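Long-range contacts in protease 2A (Rhinovirus C, PDB 5X45), which is a viral cysteine protease of the chymotrypsin-like PA clan, probably cleaving the viral polyprotein and host proteins during infection: residues A[101-109]-A[119-127]; A[71-81]-A[91-99]. All coordinates share one frame; numbering follows the deposited sequence.

Contact 1: A[101-109]-A[119-127]; sequences HCEPGDCGG and GMITAGGDN
Two backbone hydrogen bonds tie Ile121 to the end of the 101-109 loop. Gly108 N donates to Ile121 O (2.8 Å, 157° at the hydrogen), and Ile121 N donates to Gly109 O (2.8 Å), there lying in the carbonyl plane. CA-H...O contacts flank them, from Cys107 CA to Ile121 O and from Met120 CA to Gly109 O.

Side-chain packing centres on Ile121. With CG1 beside the backbone N and CG2 anti to it (chi1 -63°), its two branches straddle the carbonyl of Asp106, CB standing 3.5 Å from Asp106 O. CG2 reaches on to Cys102 SG at 3.9 Å, while Val129, Phe131 and Tyr60 pack round the rest of the side chain. Cys102 turns its sulfur anti to its own N (chi1 -175°), over the backbone of Gly124, with SG 3.6 Å from Gly124 CA. Cys107 SG lies 3.6 Å from Thr122 O.

Polar bonds within the loop fix its shape. Two successive type II turns, Glu103 to Asp106 and Asp106 to Gly109, place Gly105 and Gly108 at their third positions, both with positive phi. Asp106 turns its carboxylate back toward the start of the first turn, where OD2 takes the N-H of Glu103 at 2.9 Å from above the carboxylate plane, and also bonds Ser64 OG. A buried acidic oxygen is thus satisfied by two donors.

The Pro-Gly-Asp-Cys-Gly-Gly sequence is the family motif that carries the nucleophilic cysteine, so Cys107 is probably that residue. Bonds to the strand immediately after it, and a buried aspartate holding the turn immediately before it, would fix the backbone on both sides of Cys107, consistent with a preformed oxyanion-binding loop.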
loop_
_atom_site.group_PDB
_atom_site.type_symbol
_atom_site.label_atom_id
_atom_site.label_comp_id
_atom_site.label_asym_id
_atom_site.label_seq_id
_atom_site.Cartn_x
_atom_site.Cartn_y
_atom_site.Cartn_z
ATOM N N HIS A 101 -13.915 3.055 3.761
ATOM C CA HIS A 101 -14.456 2.599 2.497
ATOM C C HIS A 101 -13.375 2.065 1.554
ATOM O O HIS A 101 -12.297 2.656 1.414
ATOM C CB HIS A 101 -15.208 3.722 1.805
ATOM C CG HIS A 101 -15.686 3.351 0.444
ATOM N ND1 HIS A 101 -16.804 2.570 0.237
ATOM C CD2 HIS A 101 -15.179 3.617 -0.782
ATOM C CE1 HIS A 101 -16.978 2.396 -1.061
ATOM N NE2 HIS A 101 -16.008 3.020 -1.700
ATOM N N CYS A 102 -13.670 0.937 0.914
ATOM C CA CYS A 102 -12.758 0.373 -0.070
ATOM C C CYS A 102 -13.515 -0.424 -1.127
ATOM O O CYS A 102 -14.374 -1.243 -0.811
ATOM C CB CYS A 102 -11.715 -0.505 0.617
ATOM S SG CYS A 102 -10.437 -1.156 -0.475
ATOM N N GLU A 103 -13.190 -0.175 -2.388
ATOM C CA GLU A 103 -13.799 -0.884 -3.507
ATOM C C GLU A 103 -12.706 -1.456 -4.395
ATOM O O GLU A 103 -11.559 -1.019 -4.317
ATOM C CB GLU A 103 -14.677 0.049 -4.335
ATOM C CG GLU A 103 -15.957 0.483 -3.693
ATOM C CD GLU A 103 -16.693 1.468 -4.577
ATOM O OE1 GLU A 103 -16.387 1.504 -5.790
ATOM O OE2 GLU A 103 -17.574 2.197 -4.071
ATOM N N PRO A 104 -13.061 -2.421 -5.261
ATOM C CA PRO A 104 -12.104 -2.828 -6.293
ATOM C C PRO A 104 -11.615 -1.622 -7.093
ATOM O O PRO A 104 -12.425 -0.807 -7.526
ATOM C CB PRO A 104 -12.920 -3.787 -7.166
ATOM C CG PRO A 104 -13.914 -4.381 -6.219
ATOM C CD PRO A 104 -14.258 -3.285 -5.242
ATOM N N GLY A 105 -10.304 -1.502 -7.265
ATOM C CA GLY A 105 -9.748 -0.378 -7.994
ATOM C C GLY A 105 -9.064 0.645 -7.105
ATOM O O GLY A 105 -8.429 1.575 -7.600
ATOM N N ASP A 106 -9.203 0.486 -5.794
ATOM C CA ASP A 106 -8.619 1.435 -4.849
ATOM C C ASP A 106 -7.184 1.048 -4.462
ATOM O O ASP A 106 -6.503 1.802 -3.763
ATOM C CB ASP A 106 -9.495 1.554 -3.589
ATOM C CG ASP A 106 -10.842 2.234 -3.859
ATOM O OD1 ASP A 106 -11.035 2.792 -4.963
ATOM O OD2 ASP A 106 -11.717 2.203 -2.962
ATOM N N CYS A 107 -6.733 -0.125 -4.904
ATOM C CA CYS A 107 -5.391 -0.610 -4.557
ATOM C C CYS A 107 -4.292 0.351 -5.015
ATOM O O CYS A 107 -4.328 0.873 -6.132
ATOM C CB CYS A 107 -5.155 -2.009 -5.143
ATOM S SG CYS A 107 -6.339 -3.262 -4.553
ATOM N N GLY A 108 -3.333 0.605 -4.129
ATOM C CA GLY A 108 -2.243 1.512 -4.434
ATOM C C GLY A 108 -2.398 2.875 -3.767
ATOM O O GLY A 108 -1.428 3.631 -3.660
ATOM N N GLY A 109 -3.623 3.198 -3.346
ATOM C CA GLY A 109 -3.901 4.438 -2.647
ATOM C C GLY A 109 -3.044 4.526 -1.401
ATOM O O GLY A 109 -2.890 3.543 -0.673
ATOM N N GLY A 119 2.065 3.123 3.997
ATOM C CA GLY A 119 1.290 2.033 3.436
ATOM C C GLY A 119 0.574 2.296 2.128
ATOM O O GLY A 119 0.518 3.426 1.646
ATOM N N MET A 120 0.042 1.225 1.547
ATOM C CA MET A 120 -0.732 1.284 0.308
ATOM C C MET A 120 -1.920 0.346 0.415
ATOM O O MET A 120 -1.787 -0.766 0.927
ATOM C CB MET A 120 0.106 0.871 -0.899
ATOM C CG MET A 120 0.923 1.959 -1.552
ATOM S SD MET A 120 1.683 1.355 -3.094
ATOM C CE MET A 120 2.588 -0.073 -2.492
ATOM N N ILE A 121 -3.079 0.776 -0.062
ATOM C CA ILE A 121 -4.232 -0.114 -0.077
ATOM C C ILE A 121 -3.909 -1.348 -0.907
ATOM O O ILE A 121 -3.402 -1.234 -2.023
ATOM C CB ILE A 121 -5.474 0.556 -0.655
ATOM C CG1 ILE A 121 -5.894 1.737 0.220
ATOM C CG2 ILE A 121 -6.589 -0.481 -0.816
ATOM C CD1 ILE A 121 -7.135 2.433 -0.266
ATOM N N THR A 122 -4.189 -2.525 -0.356
ATOM C CA THR A 122 -3.892 -3.774 -1.042
ATOM C C THR A 122 -5.133 -4.654 -1.161
ATOM O O THR A 122 -5.207 -5.541 -2.013
ATOM C CB THR A 122 -2.790 -4.535 -0.310
ATOM O OG1 THR A 122 -2.346 -5.634 -1.109
ATOM C CG2 THR A 122 -3.286 -5.032 1.041
ATOM N N ALA A 123 -6.103 -4.386 -0.295
ATOM C CA ALA A 123 -7.360 -5.114 -0.247
ATOM C C ALA A 123 -8.301 -4.393 0.708
ATOM O O ALA A 123 -7.867 -3.560 1.498
ATOM C CB ALA A 123 -7.140 -6.544 0.201
ATOM N N GLY A 124 -9.588 -4.694 0.616
ATOM C CA GLY A 124 -10.569 -4.153 1.541
ATOM C C GLY A 124 -11.970 -4.625 1.197
ATOM O O GLY A 124 -12.204 -5.131 0.104
ATOM N N GLY A 125 -12.920 -4.412 2.098
ATOM C CA GLY A 125 -14.281 -4.837 1.836
ATOM C C GLY A 125 -15.342 -3.961 2.473
ATOM O O GLY A 125 -15.372 -2.750 2.243
ATOM N N ASP A 126 -16.206 -4.571 3.280
ATOM C CA ASP A 126 -17.286 -3.864 3.977
ATOM C C ASP A 126 -16.813 -3.060 5.191
ATOM O O ASP A 126 -16.661 -3.570 6.301
ATOM C CB ASP A 126 -18.389 -4.845 4.365
ATOM C CG ASP A 126 -17.855 -6.084 5.050
ATOM O OD1 ASP A 126 -16.695 -6.080 5.539
ATOM O OD2 ASP A 126 -18.619 -7.069 5.096
ATOM N N ASN A 127 -16.556 -1.786 4.909
ATOM C CA ASN A 127 -16.079 -0.780 5.850
ATOM C C ASN A 127 -14.772 -1.228 6.521
ATOM O O ASN A 127 -14.481 -0.950 7.684
ATOM C CB ASN A 127 -17.193 -0.479 6.862
ATOM C CG ASN A 127 -16.885 0.705 7.765
ATOM O OD1 ASN A 127 -15.747 1.128 7.910
ATOM N ND2 ASN A 127 -17.924 1.289 8.323
#

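Contact 2: A[71-81]-A[91-99]; sequences VECVSHDWYEI and IQYNLLIGE
Val74 and Ile97 form an antiparallel hydrogen-bonded pair, with Val74 N to Ile97 O at 2.9 Å and Ile97 N to Val74 O at 2.8 Å. His76 with Leu95 and Tyr79 with Gln92 repeat the pattern. Between the latter two pairs both segments turn a corner, at Asp77 and Asn94, where Asn94 N meets Asp77 O from above the carbonyl plane.

Side chains of His76, Tyr79, Leu95 and Ile97 pack on one face. Ile97 CD1 makes a CH-pi contact over the centre of the Tyr79 ring, 3.6 Å from the centroid and 6° off the normal; CG anti to the backbone N (chi1 -161°) carries that ring to Ile97. Ile97 CG1 lies 3.3 Å from His76 ND1, and Leu95 CD1 touches Tyr79 CB at 3.5 Å. On the other face Trp78 CB meets Tyr93 CD1 at 3.6 Å, and Ile91 CG2 packs on Trp78 CB at 3.8 Å.

A water donates to both Glu72 OE1 and Glu99 O, bridging the two segments beyond Cys73 and Gly98.

Bending together, the two segments leave the six-stranded barrel and continue as the hairpin of 78-81 and 90-93, a two-stranded extension of the chymotrypsin-like C-terminal barrel.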
loop_
_atom_site.group_PDB
_atom_site.type_symbol
_atom_site.label_atom_id
_atom_site.label_comp_id
_atom_site.label_asym_id
_atom_site.label_seq_id
_atom_site.Cartn_x
_atom_site.Cartn_y
_atom_site.Cartn_z
ATOM N N VAL A 71 -7.958 7.854 9.221
ATOM C CA VAL A 71 -8.115 6.422 9.483
ATOM C C VAL A 71 -7.243 5.996 10.658
ATOM O O VAL A 71 -6.155 6.543 10.858
ATOM C CB VAL A 71 -7.769 5.586 8.211
ATOM C CG1 VAL A 71 -6.289 5.685 7.877
ATOM C CG2 VAL A 71 -8.199 4.140 8.364
ATOM N N GLU A 72 -7.746 5.061 11.464
ATOM C CA GLU A 72 -6.974 4.476 12.568
ATOM C C GLU A 72 -6.784 2.983 12.312
ATOM O O GLU A 72 -7.763 2.266 12.121
ATOM C CB GLU A 72 -7.684 4.696 13.905
ATOM C CG GLU A 72 -8.047 6.147 14.176
ATOM C CD GLU A 72 -9.375 6.535 13.526
ATOM O OE1 GLU A 72 -10.040 5.643 12.956
ATOM O OE2 GLU A 72 -9.744 7.729 13.560
ATOM N N CYS A 73 -5.550 2.493 12.298
ATOM C CA CYS A 73 -5.361 1.079 11.961
ATOM C C CYS A 73 -4.824 0.206 13.086
ATOM O O CYS A 73 -4.200 0.680 14.029
ATOM C CB CYS A 73 -4.421 0.942 10.766
ATOM S SG CYS A 73 -4.991 1.797 9.320
ATOM N N VAL A 74 -5.070 -1.089 12.944
ATOM C CA VAL A 74 -4.471 -2.111 13.781
ATOM C C VAL A 74 -3.566 -3.000 12.920
ATOM O O VAL A 74 -3.893 -3.285 11.767
ATOM C CB VAL A 74 -5.529 -2.977 14.467
ATOM C CG1 VAL A 74 -4.861 -3.820 15.531
ATOM C CG2 VAL A 74 -6.566 -2.105 15.120
ATOM N N SER A 75 -2.418 -3.395 13.464
ATOM C CA SER A 75 -1.521 -4.337 12.794
ATOM C C SER A 75 -1.952 -5.806 12.861
ATOM O O SER A 75 -2.400 -6.295 13.898
ATOM C CB SER A 75 -0.115 -4.230 13.382
ATOM O OG SER A 75 0.487 -2.996 13.047
ATOM N N HIS A 76 -1.791 -6.499 11.738
ATOM C CA HIS A 76 -1.966 -7.944 11.668
ATOM C C HIS A 76 -0.726 -8.534 11.013
ATOM O O HIS A 76 -0.328 -8.102 9.933
ATOM C CB HIS A 76 -3.204 -8.341 10.864
ATOM C CG HIS A 76 -4.485 -8.136 11.587
ATOM N ND1 HIS A 76 -5.148 -6.926 11.615
ATOM C CD2 HIS A 76 -5.220 -8.977 12.360
ATOM C CE1 HIS A 76 -6.246 -7.037 12.339
ATOM N NE2 HIS A 76 -6.305 -8.277 12.806
ATOM N N ASP A 77 -0.128 -9.526 11.654
ATOM C CA ASP A 77 1.013 -10.227 11.077
ATOM C C ASP A 77 0.643 -10.858 9.739
ATOM O O ASP A 77 1.413 -10.805 8.789
ATOM C CB ASP A 77 1.532 -11.297 12.037
ATOM C CG ASP A 77 2.488 -10.733 13.081
ATOM O OD1 ASP A 77 2.817 -9.526 13.006
ATOM O OD2 ASP A 77 2.915 -11.497 13.978
ATOM N N TRP A 78 -0.553 -11.426 9.654
ATOM C CA TRP A 78 -1.031 -11.936 8.384
ATOM C C TRP A 78 -2.537 -11.861 8.296
ATOM O O TRP A 78 -3.217 -11.757 9.314
ATOM C CB TRP A 78 -0.540 -13.376 8.150
ATOM C CG TRP A 78 -0.892 -14.389 9.222
ATOM C CD1 TRP A 78 -0.126 -14.739 10.285
ATOM C CD2 TRP A 78 -2.080 -15.191 9.301
ATOM N NE1 TRP A 78 -0.761 -15.694 11.036
ATOM C CE2 TRP A 78 -1.960 -15.998 10.453
ATOM C CE3 TRP A 78 -3.238 -15.295 8.521
ATOM C CZ2 TRP A 78 -2.950 -16.905 10.845
ATOM C CZ3 TRP A 78 -4.222 -16.193 8.909
ATOM C CH2 TRP A 78 -4.071 -16.986 10.066
ATOM N N TYR A 79 -3.051 -11.936 7.073
ATOM C CA TYR A 79 -4.460 -11.694 6.812
ATOM C C TYR A 79 -4.919 -12.460 5.582
ATOM O O TYR A 79 -4.182 -12.545 4.596
ATOM C CB TYR A 79 -4.668 -10.189 6.614
ATOM C CG TYR A 79 -6.068 -9.650 6.772
ATOM C CD1 TYR A 79 -6.665 -9.560 8.025
ATOM C CD2 TYR A 79 -6.774 -9.171 5.671
ATOM C CE1 TYR A 79 -7.945 -9.044 8.172
ATOM C CE2 TYR A 79 -8.047 -8.647 5.805
ATOM C CZ TYR A 79 -8.626 -8.587 7.056
ATOM O OH TYR A 79 -9.892 -8.068 7.194
ATOM N N GLU A 80 -6.131 -13.012 5.638
ATOM C CA GLU A 80 -6.703 -13.742 4.503
ATOM C C GLU A 80 -7.341 -12.775 3.509
ATOM O O GLU A 80 -8.309 -12.085 3.834
ATOM C CB GLU A 80 -7.743 -14.757 4.976
ATOM C CG GLU A 80 -8.310 -15.658 3.883
ATOM C CD GLU A 80 -8.838 -16.988 4.424
ATOM O OE1 GLU A 80 -10.006 -17.321 4.139
ATOM O OE2 GLU A 80 -8.096 -17.704 5.131
ATOM N N ILE A 81 -6.791 -12.725 2.301
ATOM C CA ILE A 81 -7.368 -11.920 1.234
ATOM C C ILE A 81 -8.301 -12.785 0.401
ATOM O O ILE A 81 -7.907 -13.863 -0.065
ATOM C CB ILE A 81 -6.298 -11.311 0.309
ATOM C CG1 ILE A 81 -5.162 -10.670 1.115
ATOM C CG2 ILE A 81 -6.939 -10.314 -0.653
ATOM C CD1 ILE A 81 -5.596 -9.541 2.008
ATOM N N ILE A 91 -3.007 -15.782 1.576
ATOM C CA ILE A 91 -2.561 -15.073 2.773
ATOM C C ILE A 91 -1.572 -13.966 2.412
ATOM O O ILE A 91 -0.680 -14.167 1.596
ATOM C CB ILE A 91 -1.888 -16.022 3.792
ATOM C CG1 ILE A 91 -2.834 -17.155 4.217
ATOM C CG2 ILE A 91 -1.383 -15.239 4.996
ATOM C CD1 ILE A 91 -4.217 -16.722 4.599
ATOM N N GLN A 92 -1.735 -12.799 3.030
ATOM C CA GLN A 92 -0.753 -11.731 2.919
ATOM C C GLN A 92 -0.198 -11.385 4.302
ATOM O O GLN A 92 -0.801 -11.711 5.319
ATOM C CB GLN A 92 -1.361 -10.496 2.239
ATOM C CG GLN A 92 -1.436 -10.627 0.717
ATOM C CD GLN A 92 -1.756 -9.320 0.005
ATOM O OE1 GLN A 92 -1.469 -8.232 0.507
ATOM N NE2 GLN A 92 -2.334 -9.426 -1.186
ATOM N N TYR A 93 0.978 -10.765 4.324
ATOM C CA TYR A 93 1.689 -10.478 5.571
ATOM C C TYR A 93 1.870 -8.980 5.813
ATOM O O TYR A 93 1.829 -8.178 4.873
ATOM C CB TYR A 93 3.047 -11.187 5.576
ATOM C CG TYR A 93 2.908 -12.692 5.575
ATOM C CD1 TYR A 93 2.751 -13.396 6.769
ATOM C CD2 TYR A 93 2.884 -13.408 4.387
ATOM C CE1 TYR A 93 2.601 -14.780 6.775
ATOM C CE2 TYR A 93 2.732 -14.784 4.383
ATOM C CZ TYR A 93 2.593 -15.464 5.580
ATOM O OH TYR A 93 2.444 -16.831 5.582
ATOM N N ASN A 94 2.046 -8.614 7.083
ATOM C CA ASN A 94 2.271 -7.226 7.488
ATOM C C ASN A 94 1.194 -6.258 7.012
ATOM O O ASN A 94 1.437 -5.388 6.173
ATOM C CB ASN A 94 3.651 -6.749 7.015
ATOM C CG ASN A 94 4.788 -7.559 7.633
ATOM O OD1 ASN A 94 5.529 -8.250 6.935
ATOM N ND2 ASN A 94 4.926 -7.470 8.949
ATOM N N LEU A 95 -0.005 -6.413 7.560
ATOM C CA LEU A 95 -1.101 -5.547 7.177
ATOM C C LEU A 95 -1.491 -4.573 8.271
ATOM O O LEU A 95 -1.411 -4.876 9.466
ATOM C CB LEU A 95 -2.316 -6.373 6.760
ATOM C CG LEU A 95 -2.011 -7.028 5.416
ATOM C CD1 LEU A 95 -1.779 -8.516 5.598
ATOM C CD2 LEU A 95 -3.079 -6.727 4.369
ATOM N N LEU A 96 -1.922 -3.398 7.832
ATOM C CA LEU A 96 -2.630 -2.462 8.683
ATOM C C LEU A 96 -4.107 -2.507 8.317
ATOM O O LEU A 96 -4.456 -2.433 7.142
ATOM C CB LEU A 96 -2.064 -1.058 8.516
ATOM C CG LEU A 96 -0.583 -0.948 8.875
ATOM C CD1 LEU A 96 0.051 0.205 8.115
ATOM C CD2 LEU A 96 -0.422 -0.773 10.379
ATOM N N ILE A 97 -4.971 -2.712 9.302
ATOM C CA ILE A 97 -6.399 -2.783 9.006
ATOM C C ILE A 97 -7.182 -1.711 9.743
ATOM O O ILE A 97 -7.082 -1.594 10.965
ATOM C CB ILE A 97 -7.011 -4.145 9.377
ATOM C CG1 ILE A 97 -6.130 -5.307 8.902
ATOM C CG2 ILE A 97 -8.435 -4.236 8.836
ATOM C CD1 ILE A 97 -6.292 -5.656 7.458
ATOM N N GLY A 98 -7.974 -0.945 8.998
ATOM C CA GLY A 98 -8.779 0.098 9.597
ATOM C C GLY A 98 -10.182 0.102 9.030
ATOM O O GLY A 98 -10.439 -0.480 7.980
ATOM N N GLU A 99 -11.094 0.780 9.721
ATOM C CA GLU A 99 -12.432 0.964 9.198
ATOM C C GLU A 99 -12.374 2.077 8.174
ATOM O O GLU A 99 -11.772 3.122 8.402
ATOM C CB GLU A 99 -13.461 1.292 10.292
ATOM C CG GLU A 99 -13.080 0.894 11.720
ATOM C CD GLU A 99 -14.104 1.375 12.747
ATOM O OE1 GLU A 99 -13.754 2.163 13.654
ATOM O OE2 GLU A 99 -15.284 0.975 12.619
HETATM O O HOH W 1 -10.755 4.262 10.852
#

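Overall arrangement
Centred 12 Å apart, contacts 1 and 2 both build on the six-stranded barrel, where strand 129-133 lies between 95-98 and 116-124. They meet directly where the strand of contact 1 passes the hairpin of contact 2: Thr122 OG1 probably hydrogen-bonds Gln92 OE1 (3.2 Å), and Ala123 CB packs on Ile81 CD1 (3.8 Å). The hairpin therefore borders the strand beside Cys107, the probable nucleophile. Zinc, bound by Cys53, Cys55, Cys113 and His115, is about 11 Å from Gly119 of contact 1 and about 10 Å from the Leu96 side chain of contact 2. Two of its ligands, Cys113 and His115, belong to the chain joining 101-109 to 119-127.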